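Local coordinates for protein Alpha/beta hydrolase (Pseudomonas aeruginosa PAO1, PDB 4R1D) that is probably a calcium-binding lipase of the alpha/beta hydrolase fold, the type VI secretion effector Tle4, which forms a complex with its immunity partner Tli4, at residues A[294-298]-A[461-467]; A[102-106]-A[312-316]. All coordinates share one frame; numbering follows the deposited sequence.

How the contacts relate
Contact 1 and contact 2 lie on the same side of the chain's centre, their own centres about 16 Å apart, and two helices that follow one another in sequence tie them together. Helix 289-296 delivers residues 294-298 to contact 1, and helix 310-317 delivers residues 312-316 to contact 2. Between the two, Met294 O lies 3.0 Å from Thr314 OG1, and Tyr298 CD1 packs on Val313 CG2 at 3.6 Å. Along the chain the pairings alternate, 102-106 meeting 312-316 and 294-298 meeting 461-467, so the connections cross. Both contacts are away from the calcium site formed by Glu152, Asp156, Phe202 and Asp203.

Contact 1. Residues A[294-298]-A[461-467]; sequences MRCGY and DDENGTY
Asp461 OD2 is gripped by Arg295 and water 1, and more weakly by water 2. Arg295 NH2 reaches Asp461 OD2 at 2.9 Å in a salt bridge that is nearly straight, 165° at the hydrogen. The carboxylate oxygen is met almost along its C-O axis and sits at the guanidinium edge, near its plane, while the two flat groups are turned 34° apart. Bends at chi2 and chi3 curl the arginine chain so that its NE also reaches water 1, which in turn lies 2.6 Å from Asp461 OD2. Water 2 lies 2.8 Å from Arg295 O, with weak links to Asp461 OD2 and Gly465 N. Arg295 NH2 also makes a weak bond to Tyr467 OH at 3.1 Å, the phenol ring standing nearly perpendicular to the guanidinium; one face of that ring lies over Asp461 CB. NH1 turns elsewhere, to Trp375 O. In fold terms, the C-terminal end of helix 289-296 is received by the irregular loop between helix 450-453 and strand 477-479. Two successive Asx turns shape this loop: Asp461 OD1 takes the backbone N of Glu463, and Asp462 OD1 takes that of Asn464 and, in addition, that of Thr466 from the opposite face of its carboxylate. Where the helix gives way to Gly297, with positive phi, Asn464 ND2 donates to Cys296 O at 2.9 Å, approaching from above the carbonyl plane, and it also bonds Arg308 O. Cys296 SG rests on Gly465 CA at 3.6 Å.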
loop_
_atom_site.group_PDB
_atom_site.type_symbol
_atom_site.label_atom_id
_atom_site.label_comp_id
_atom_site.label_asym_id
_atom_site.label_seq_id
_atom_site.Cartn_x
_atom_site.Cartn_y
_atom_site.Cartn_z
ATOM N N MET A 294 -9.571 -7.503 -9.229
ATOM C CA MET A 294 -9.210 -8.812 -8.723
ATOM C C MET A 294 -9.550 -9.929 -9.703
ATOM O O MET A 294 -8.896 -10.964 -9.708
ATOM C CB MET A 294 -9.860 -9.075 -7.359
ATOM C CG MET A 294 -9.273 -8.206 -6.245
ATOM S SD MET A 294 -9.912 -8.629 -4.620
ATOM C CE MET A 294 -9.022 -10.166 -4.361
ATOM N N ARG A 295 -10.568 -9.726 -10.529
ATOM C CA ARG A 295 -10.930 -10.769 -11.491
ATOM C C ARG A 295 -10.301 -10.582 -12.879
ATOM O O ARG A 295 -10.177 -11.555 -13.633
ATOM C CB ARG A 295 -12.460 -10.908 -11.606
ATOM C CG ARG A 295 -13.157 -11.420 -10.341
ATOM C CD ARG A 295 -12.631 -12.772 -9.934
ATOM N NE ARG A 295 -12.773 -13.747 -11.013
ATOM C CZ ARG A 295 -13.862 -14.491 -11.207
ATOM N NH1 ARG A 295 -14.902 -14.374 -10.395
ATOM N NH2 ARG A 295 -13.906 -15.365 -12.208
ATOM N N CYS A 296 -9.880 -9.360 -13.215
ATOM C CA CYS A 296 -9.426 -9.063 -14.583
ATOM C C CYS A 296 -8.051 -8.411 -14.703
ATOM O O CYS A 296 -7.545 -8.263 -15.815
ATOM C CB CYS A 296 -10.406 -8.122 -15.293
ATOM S SG CYS A 296 -12.132 -8.637 -15.287
ATOM N N GLY A 297 -7.482 -7.973 -13.584
ATOM C CA GLY A 297 -6.301 -7.120 -13.617
ATOM C C GLY A 297 -6.680 -5.659 -13.780
ATOM O O GLY A 297 -7.821 -5.334 -14.106
ATOM N N TYR A 298 -5.732 -4.755 -13.544
ATOM C CA TYR A 298 -5.961 -3.354 -13.855
ATOM C C TYR A 298 -5.937 -3.143 -15.367
ATOM O O TYR A 298 -5.303 -3.902 -16.089
ATOM C CB TYR A 298 -4.901 -2.471 -13.194
ATOM C CG TYR A 298 -5.133 -2.294 -11.717
ATOM C CD1 TYR A 298 -4.928 -3.348 -10.821
ATOM C CD2 TYR A 298 -5.575 -1.082 -11.215
ATOM C CE1 TYR A 298 -5.159 -3.177 -9.465
ATOM C CE2 TYR A 298 -5.810 -0.911 -9.869
ATOM C CZ TYR A 298 -5.601 -1.952 -9.004
ATOM O OH TYR A 298 -5.854 -1.763 -7.662
ATOM N N ASP A 461 -11.514 -19.056 -16.273
ATOM C CA ASP A 461 -11.498 -17.883 -17.130
ATOM C C ASP A 461 -10.064 -17.593 -17.580
ATOM O O ASP A 461 -9.146 -18.362 -17.273
ATOM C CB ASP A 461 -12.155 -16.688 -16.430
ATOM C CG ASP A 461 -11.350 -16.178 -15.244
ATOM O OD1 ASP A 461 -10.128 -16.410 -15.198
ATOM O OD2 ASP A 461 -11.942 -15.523 -14.366
ATOM N N ASP A 462 -9.872 -16.506 -18.314
ATOM C CA ASP A 462 -8.539 -16.155 -18.805
ATOM C C ASP A 462 -7.856 -15.141 -17.888
ATOM O O ASP A 462 -6.856 -14.526 -18.264
ATOM C CB ASP A 462 -8.617 -15.606 -20.229
ATOM C CG ASP A 462 -9.241 -14.224 -20.290
ATOM O OD1 ASP A 462 -9.889 -13.804 -19.301
ATOM O OD2 ASP A 462 -9.097 -13.565 -21.336
ATOM N N GLU A 463 -8.423 -14.966 -16.698
ATOM C CA GLU A 463 -7.904 -14.020 -15.708
ATOM C C GLU A 463 -7.911 -12.582 -16.200
ATOM O O GLU A 463 -7.304 -11.709 -15.577
ATOM C CB GLU A 463 -6.500 -14.436 -15.226
ATOM C CG GLU A 463 -6.529 -15.703 -14.375
ATOM C CD GLU A 463 -5.211 -16.020 -13.697
ATOM O OE1 GLU A 463 -4.448 -15.079 -13.381
ATOM O OE2 GLU A 463 -4.942 -17.217 -13.471
ATOM N N ASN A 464 -8.627 -12.333 -17.301
ATOM C CA ASN A 464 -8.719 -10.999 -17.880
ATOM C C ASN A 464 -10.162 -10.621 -18.269
ATOM O O ASN A 464 -10.387 -9.614 -18.933
ATOM C CB ASN A 464 -7.779 -10.853 -19.096
ATOM C CG ASN A 464 -6.303 -10.660 -18.702
ATOM O OD1 ASN A 464 -5.419 -11.346 -19.209
ATOM N ND2 ASN A 464 -6.041 -9.706 -17.810
ATOM N N GLY A 465 -11.135 -11.423 -17.847
ATOM C CA GLY A 465 -12.523 -11.015 -17.966
ATOM C C GLY A 465 -13.439 -11.949 -18.740
ATOM O O GLY A 465 -14.629 -11.673 -18.854
ATOM N N THR A 466 -12.913 -13.048 -19.267
ATOM C CA THR A 466 -13.788 -13.954 -20.019
ATOM C C THR A 466 -13.534 -15.442 -19.805
ATOM O O THR A 466 -12.396 -15.878 -19.594
ATOM C CB THR A 466 -13.784 -13.633 -21.540
ATOM O OG1 THR A 466 -14.930 -14.236 -22.164
ATOM C CG2 THR A 466 -12.495 -14.137 -22.200
ATOM N N TYR A 467 -14.627 -16.206 -19.847
ATOM C CA TYR A 467 -14.589 -17.662 -19.853
ATOM C C TYR A 467 -14.582 -18.219 -21.287
ATOM O O TYR A 467 -14.407 -19.416 -21.491
ATOM C CB TYR A 467 -15.788 -18.226 -19.077
ATOM C CG TYR A 467 -15.621 -18.147 -17.575
ATOM C CD1 TYR A 467 -15.101 -19.215 -16.863
ATOM C CD2 TYR A 467 -15.965 -17.002 -16.879
ATOM C CE1 TYR A 467 -14.929 -19.149 -15.490
ATOM C CE2 TYR A 467 -15.808 -16.927 -15.496
ATOM C CZ TYR A 467 -15.285 -17.993 -14.815
ATOM O OH TYR A 467 -15.121 -17.913 -13.451
HETATM O O HOH W 1 -10.421 -14.260 -12.606
HETATM O O HOH W 2 -11.689 -12.882 -15.555
#

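Contact 2. Residues A[102-106]-A[312-316]; sequences RQELL and EVTAI
Gln103 and Arg102 leave helix 99-105 at neighbouring positions and meet helix 310-317 in different ways. Gln103 runs its chain out straight, CG pointing opposite the backbone N, and carries its amide to the backbone of Ala315. There Gln103 NE2 donates to Ala315 O at 2.9 Å along an almost straight path, 174° at the hydrogen. The acceptor lies in the plane of the amide, whereas the donor comes in from the side of the carbonyl, tilted from its plane. Gln103 NE2 also packs 3.6 Å from Ala315 CB; Tyr386 O and Met389 N bind the amide from beyond the two segments. In this alpha/beta hydrolase fold, helix 99-105 also faces the partner chain, where Glu104 OE2 bonds Ser183 OG of the neighbouring subunit, presumably Tli4. Trp94 of helix 84-95 touches Leu106 and Ile316 and makes a cation-pi contact with Arg102. The Arg102 guanidinium presents its edge to Glu312, the carboxylate turned 81° against it. Their salt bridge is long, Arg102 NH1 to Glu312 OE1 3.8 Å, and water 4 spans it, 2.9 Å from Arg102 NH1 and 2.7 Å from Glu312 OE1. Each group has a firmer partner elsewhere: Arg102 NH2 bonds Trp94 O, and Glu312 OE1 accepts from Arg308 N. Leu106 lies obliquely across Ile316, CD1 to CD1 3.8 Å, and beside this apolar pair water 5 donates to both Leu106 O and Ile316 O.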
loop_
_atom_site.group_PDB
_atom_site.type_symbol
_atom_site.label_atom_id
_atom_site.label_comp_id
_atom_site.label_asym_id
_atom_site.label_seq_id
_atom_site.Cartn_x
_atom_site.Cartn_y
_atom_site.Cartn_z
ATOM N N ARG A 102 6.642 -9.927 -5.583
ATOM C CA ARG A 102 5.688 -8.848 -5.305
ATOM C C ARG A 102 4.840 -9.165 -4.101
ATOM O O ARG A 102 4.565 -8.290 -3.289
ATOM C CB ARG A 102 4.764 -8.580 -6.496
ATOM C CG ARG A 102 5.470 -7.969 -7.688
ATOM C CD ARG A 102 4.531 -7.918 -8.891
ATOM N NE ARG A 102 5.173 -7.276 -10.027
ATOM C CZ ARG A 102 4.608 -7.146 -11.219
ATOM N NH1 ARG A 102 3.384 -7.608 -11.418
ATOM N NH2 ARG A 102 5.259 -6.546 -12.204
ATOM N N GLN A 103 4.411 -10.419 -4.001
ATOM C CA GLN A 103 3.588 -10.846 -2.886
ATOM C C GLN A 103 4.356 -10.782 -1.570
ATOM O O GLN A 103 3.802 -10.443 -0.528
ATOM C CB GLN A 103 3.082 -12.266 -3.123
ATOM C CG GLN A 103 2.224 -12.780 -2.001
ATOM C CD GLN A 103 1.527 -14.069 -2.362
ATOM O OE1 GLN A 103 2.146 -15.129 -2.384
ATOM N NE2 GLN A 103 0.229 -13.984 -2.659
ATOM N N GLU A 104 5.643 -11.099 -1.621
ATOM C CA GLU A 104 6.483 -11.007 -0.433
ATOM C C GLU A 104 6.788 -9.576 -0.036
ATOM O O GLU A 104 6.830 -9.253 1.149
ATOM C CB GLU A 104 7.805 -11.727 -0.665
ATOM C CG GLU A 104 7.648 -13.187 -0.896
ATOM C CD GLU A 104 8.900 -13.839 -1.488
ATOM O OE1 GLU A 104 9.841 -13.132 -1.957
ATOM O OE2 GLU A 104 8.925 -15.084 -1.493
ATOM N N LEU A 105 7.042 -8.724 -1.017
ATOM C CA LEU A 105 7.509 -7.379 -0.702
ATOM C C LEU A 105 6.377 -6.391 -0.398
ATOM O O LEU A 105 6.587 -5.412 0.307
ATOM C CB LEU A 105 8.374 -6.851 -1.835
ATOM C CG LEU A 105 9.642 -7.684 -2.069
ATOM C CD1 LEU A 105 10.322 -7.288 -3.362
ATOM C CD2 LEU A 105 10.601 -7.537 -0.874
ATOM N N LEU A 106 5.189 -6.638 -0.934
ATOM C CA LEU A 106 4.048 -5.759 -0.648
ATOM C C LEU A 106 3.177 -6.419 0.414
ATOM O O LEU A 106 2.001 -6.730 0.193
ATOM C CB LEU A 106 3.269 -5.419 -1.927
ATOM C CG LEU A 106 4.065 -4.598 -2.958
ATOM C CD1 LEU A 106 3.306 -4.444 -4.275
ATOM C CD2 LEU A 106 4.475 -3.220 -2.403
ATOM N N GLU A 312 -2.282 -11.692 -10.548
ATOM C CA GLU A 312 -1.331 -10.689 -10.066
ATOM C C GLU A 312 -1.962 -9.774 -9.027
ATOM O O GLU A 312 -1.385 -9.512 -7.978
ATOM C CB GLU A 312 -0.775 -9.874 -11.235
ATOM C CG GLU A 312 0.158 -10.715 -12.097
ATOM C CD GLU A 312 0.785 -9.955 -13.251
ATOM O OE1 GLU A 312 0.461 -8.772 -13.465
ATOM O OE2 GLU A 312 1.593 -10.570 -13.972
ATOM N N VAL A 313 -3.163 -9.296 -9.312
ATOM C CA VAL A 313 -3.817 -8.389 -8.384
ATOM C C VAL A 313 -4.224 -9.136 -7.136
ATOM O O VAL A 313 -4.024 -8.663 -6.022
ATOM C CB VAL A 313 -5.069 -7.762 -9.007
ATOM C CG1 VAL A 313 -5.790 -6.895 -7.968
ATOM C CG2 VAL A 313 -4.691 -6.939 -10.228
ATOM N N THR A 314 -4.810 -10.314 -7.328
ATOM C CA THR A 314 -5.325 -11.086 -6.210
ATOM C C THR A 314 -4.217 -11.477 -5.228
ATOM O O THR A 314 -4.432 -11.469 -4.027
ATOM C CB THR A 314 -6.073 -12.330 -6.722
ATOM O OG1 THR A 314 -7.248 -11.902 -7.430
ATOM C CG2 THR A 314 -6.484 -13.223 -5.565
ATOM N N ALA A 315 -3.033 -11.785 -5.748
ATOM C CA ALA A 315 -1.905 -12.173 -4.902
ATOM C C ALA A 315 -1.543 -11.097 -3.882
ATOM O O ALA A 315 -1.099 -11.402 -2.779
ATOM C CB ALA A 315 -0.681 -12.497 -5.757
ATOM N N ILE A 316 -1.694 -9.841 -4.277
ATOM C CA ILE A 316 -1.409 -8.736 -3.367
ATOM C C ILE A 316 -2.643 -8.302 -2.558
ATOM O O ILE A 316 -2.619 -8.285 -1.314
ATOM C CB ILE A 316 -0.780 -7.567 -4.138
ATOM C CG1 ILE A 316 0.459 -8.053 -4.889
ATOM C CG2 ILE A 316 -0.424 -6.422 -3.189
ATOM C CD1 ILE A 316 1.011 -7.036 -5.860
HETATM O O HOH W 3 1.319 -8.661 -8.954
HETATM O O HOH W 4 2.383 -7.009 -14.116
HETATM O O HOH W 5 -0.447 -8.059 0.387
#